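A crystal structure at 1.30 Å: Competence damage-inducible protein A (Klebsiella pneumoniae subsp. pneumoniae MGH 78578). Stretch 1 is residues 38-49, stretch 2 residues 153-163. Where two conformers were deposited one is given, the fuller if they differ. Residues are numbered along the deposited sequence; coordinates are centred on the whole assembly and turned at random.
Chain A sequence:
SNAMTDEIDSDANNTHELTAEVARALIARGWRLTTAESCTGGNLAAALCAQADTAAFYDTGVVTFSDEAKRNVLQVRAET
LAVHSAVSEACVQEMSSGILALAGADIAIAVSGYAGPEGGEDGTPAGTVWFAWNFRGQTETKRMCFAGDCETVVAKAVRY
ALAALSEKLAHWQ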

# COMPACT_ATOMS: atom_id res chain seq x y z
N SER A 38 7.13 0.84 -4.51
CA SER A 38 7.67 2.19 -4.46
C SER A 38 6.86 3.04 -5.45
O SER A 38 5.81 3.56 -5.09
CB SER A 38 9.18 2.12 -4.69
OG SER A 38 9.78 3.40 -4.59
N CYS A 39 7.29 3.10 -6.71
CA CYS A 39 6.63 3.93 -7.72
C CYS A 39 5.15 3.60 -7.94
O CYS A 39 4.37 4.50 -8.26
CB CYS A 39 7.36 3.85 -9.08
SG CYS A 39 7.39 2.23 -9.87
N THR A 40 4.76 2.34 -7.78
CA THR A 40 3.37 1.97 -7.98
C THR A 40 2.45 2.41 -6.82
O THR A 40 1.23 2.31 -6.94
CB THR A 40 3.17 0.47 -8.32
OG1 THR A 40 3.71 -0.35 -7.30
CG2 THR A 40 3.78 0.10 -9.67
N GLY A 41 3.05 2.85 -5.71
CA GLY A 41 2.33 3.70 -4.76
C GLY A 41 1.31 3.05 -3.85
O GLY A 41 0.63 3.77 -3.12
N GLY A 42 1.18 1.72 -3.90
CA GLY A 42 0.09 1.04 -3.20
C GLY A 42 -1.00 0.53 -4.13
O GLY A 42 -1.91 -0.13 -3.67
N ASN A 43 -0.89 0.83 -5.43
CA ASN A 43 -1.90 0.33 -6.38
C ASN A 43 -1.87 -1.18 -6.56
O ASN A 43 -2.89 -1.79 -6.88
CB ASN A 43 -1.75 1.03 -7.72
CG ASN A 43 -2.21 2.45 -7.68
OD1 ASN A 43 -3.38 2.70 -7.51
ND2 ASN A 43 -1.27 3.40 -7.76
N LEU A 44 -0.71 -1.81 -6.33
CA LEU A 44 -0.69 -3.29 -6.37
C LEU A 44 -1.44 -3.91 -5.19
O LEU A 44 -2.32 -4.77 -5.37
CB LEU A 44 0.75 -3.80 -6.46
CG LEU A 44 0.90 -5.32 -6.53
CD1 LEU A 44 0.17 -5.99 -7.71
CD2 LEU A 44 2.35 -5.73 -6.55
N ALA A 45 -1.14 -3.42 -3.98
CA ALA A 45 -1.90 -3.80 -2.80
C ALA A 45 -3.39 -3.53 -3.05
O ALA A 45 -4.22 -4.34 -2.68
CB ALA A 45 -1.40 -3.05 -1.55
N ALA A 46 -3.70 -2.37 -3.63
CA ALA A 46 -5.10 -1.97 -3.79
C ALA A 46 -5.85 -2.95 -4.69
O ALA A 46 -7.00 -3.27 -4.43
CB ALA A 46 -5.21 -0.55 -4.31
N ALA A 47 -5.19 -3.43 -5.73
CA ALA A 47 -5.80 -4.44 -6.58
C ALA A 47 -6.12 -5.71 -5.79
O ALA A 47 -7.20 -6.31 -5.91
CB ALA A 47 -4.91 -4.75 -7.76
N LEU A 48 -5.14 -6.15 -5.02
CA LEU A 48 -5.31 -7.36 -4.21
C LEU A 48 -6.38 -7.23 -3.12
O LEU A 48 -7.06 -8.22 -2.77
CB LEU A 48 -3.96 -7.81 -3.63
CG LEU A 48 -2.96 -8.20 -4.71
CD1 LEU A 48 -1.52 -8.08 -4.21
CD2 LEU A 48 -3.24 -9.57 -5.30
N CYS A 49 -6.50 -6.04 -2.55
CA CYS A 49 -7.51 -5.76 -1.54
C CYS A 49 -8.90 -5.50 -2.12
O CYS A 49 -9.88 -5.64 -1.41
CB CYS A 49 -7.07 -4.63 -0.62
SG CYS A 49 -5.62 -5.06 0.38
N VAL A 153 2.00 4.17 -16.73
CA VAL A 153 3.10 3.28 -16.36
C VAL A 153 2.73 2.50 -15.09
O VAL A 153 2.94 1.28 -15.01
CB VAL A 153 4.47 4.01 -16.19
CG1 VAL A 153 5.52 3.11 -15.59
CG2 VAL A 153 4.96 4.57 -17.52
N VAL A 154 2.21 3.20 -14.09
CA VAL A 154 1.82 2.52 -12.85
C VAL A 154 0.79 1.42 -13.12
O VAL A 154 0.92 0.30 -12.61
CB VAL A 154 1.34 3.56 -11.80
CG1 VAL A 154 0.63 2.89 -10.64
CG2 VAL A 154 2.50 4.41 -11.30
N ALA A 155 -0.25 1.74 -13.88
CA ALA A 155 -1.32 0.76 -14.14
C ALA A 155 -0.75 -0.45 -14.91
O ALA A 155 -1.06 -1.59 -14.60
CB ALA A 155 -2.46 1.40 -14.91
N LYS A 156 0.10 -0.18 -15.90
CA LYS A 156 0.75 -1.26 -16.65
C LYS A 156 1.63 -2.14 -15.78
O LYS A 156 1.67 -3.36 -15.95
CB LYS A 156 1.57 -0.69 -17.80
CG LYS A 156 0.73 -0.15 -18.95
CD LYS A 156 1.62 0.51 -19.99
CE LYS A 156 0.83 0.91 -21.23
NZ LYS A 156 1.70 1.59 -22.22
N ALA A 157 2.35 -1.52 -14.85
CA ALA A 157 3.26 -2.26 -13.99
C ALA A 157 2.49 -3.14 -13.02
O ALA A 157 2.85 -4.28 -12.78
CB ALA A 157 4.15 -1.30 -13.23
N VAL A 158 1.41 -2.62 -12.46
CA VAL A 158 0.56 -3.43 -11.59
C VAL A 158 -0.01 -4.64 -12.36
O VAL A 158 0.03 -5.77 -11.87
CB VAL A 158 -0.60 -2.58 -11.00
CG1 VAL A 158 -1.65 -3.47 -10.34
CG2 VAL A 158 -0.04 -1.55 -10.00
N ARG A 159 -0.54 -4.39 -13.56
CA ARG A 159 -1.10 -5.46 -14.38
C ARG A 159 -0.03 -6.51 -14.72
O ARG A 159 -0.27 -7.71 -14.64
CB ARG A 159 -1.71 -4.87 -15.66
CG ARG A 159 -2.91 -5.59 -16.23
CD ARG A 159 -3.40 -4.82 -17.45
NE ARG A 159 -2.29 -4.57 -18.37
CZ ARG A 159 -2.23 -3.57 -19.24
NH1 ARG A 159 -3.22 -2.69 -19.33
NH2 ARG A 159 -1.17 -3.45 -20.03
N TYR A 160 1.17 -6.05 -15.06
CA TYR A 160 2.26 -6.97 -15.41
C TYR A 160 2.64 -7.83 -14.21
O TYR A 160 2.85 -9.03 -14.33
CB TYR A 160 3.48 -6.20 -15.92
CG TYR A 160 4.58 -7.10 -16.39
CD1 TYR A 160 4.49 -7.71 -17.62
CD2 TYR A 160 5.67 -7.42 -15.58
CE1 TYR A 160 5.46 -8.57 -18.07
CE2 TYR A 160 6.64 -8.28 -16.03
CZ TYR A 160 6.52 -8.86 -17.27
OH TYR A 160 7.46 -9.73 -17.75
N ALA A 161 2.77 -7.20 -13.05
CA ALA A 161 3.12 -7.94 -11.84
C ALA A 161 2.15 -9.08 -11.58
O ALA A 161 2.54 -10.20 -11.23
CB ALA A 161 3.19 -7.03 -10.63
N LEU A 162 0.86 -8.78 -11.76
CA LEU A 162 -0.19 -9.75 -11.52
C LEU A 162 -0.26 -10.82 -12.61
O LEU A 162 -0.49 -11.99 -12.30
CB LEU A 162 -1.55 -9.06 -11.37
CG LEU A 162 -1.70 -8.19 -10.12
CD1 LEU A 162 -2.90 -7.24 -10.28
CD2 LEU A 162 -1.83 -9.03 -8.86
N ALA A 163 -0.13 -10.41 -13.87
CA ALA A 163 -0.19 -11.37 -14.98
C ALA A 163 0.97 -12.35 -14.87
O ALA A 163 0.80 -13.56 -15.05
CB ALA A 163 -0.16 -10.65 -16.31

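Stretch 2 is an unbroken helical segment from V153 to A163, whereas stretch 1 enters its helix through two overlapping turns. A type I turn from S38 to G41 is closed by G41 N to S38 O at 2.9 Å, and a type I' turn from T40 to N43 by N43 N to T40 O at 3.0 Å. The type I' turn needs positive phi at its two central positions, and both are glycine. G41 has phi of 76°; G42, at 106°, has backbone angles at which a CB would be jammed against the carbonyl oxygen of G41. G42 is also the N-cap residue, and its carbonyl opens the helical ladder by accepting A46 N at 2.9 Å. The helices cross at -56° with their axes 9.7 Å apart at closest approach. The backbones come still nearer at two places, T40 CA to V154 CA at 5.1 Å and L44 CA to V158 CA at 5.4 Å, a four-residue step on each chain.

No hydrogen bond joins the stretches, so the contact rests on packing. On stretch 2, V154, A157, V158, A161 and L162 all point toward stretch 1, as spacings of three and four residues in a helix allow, while A155 and R159 point away. The branched valines put methyls close to their own backbone, which suits the places where the chains are nearest. V154 packs against the turn: its CG2 lies 3.6 Å from C39 O, and its CG1 is 3.8 Å from T40 O and 3.5 Å from N43 ND2. That amide is not left unpaired, because N43 ND2 donates to T40 O at 2.8 Å, the same carbonyl that closes the second turn. Asparagine thus braces the turn while its CB meets V158 CG2 at 3.8 Å.

T40 suits its buried position by being two-sided: its CG2 touches A157 CB at 3.8 Å, while its hydroxyl OG1 is hydrogen-bonded to a residue just outside one of the two stretches. V158 CG2 also approaches the backbone, 3.7 Å from L44 N.

Further along, the contact becomes wholly aliphatic. The CA-to-CB bond of L44 points sideways, but its longer side chain brings CD1 to 4.1 Å from V158 CG1 and 3.8 Å from L162 CG. A47, pointing toward stretch 2, needs less reach; its CB lies 4.1 Å from L162 CD1. L162 extends the packing to L48, where L48 CD2 and L162 CD2 are 3.9 Å apart.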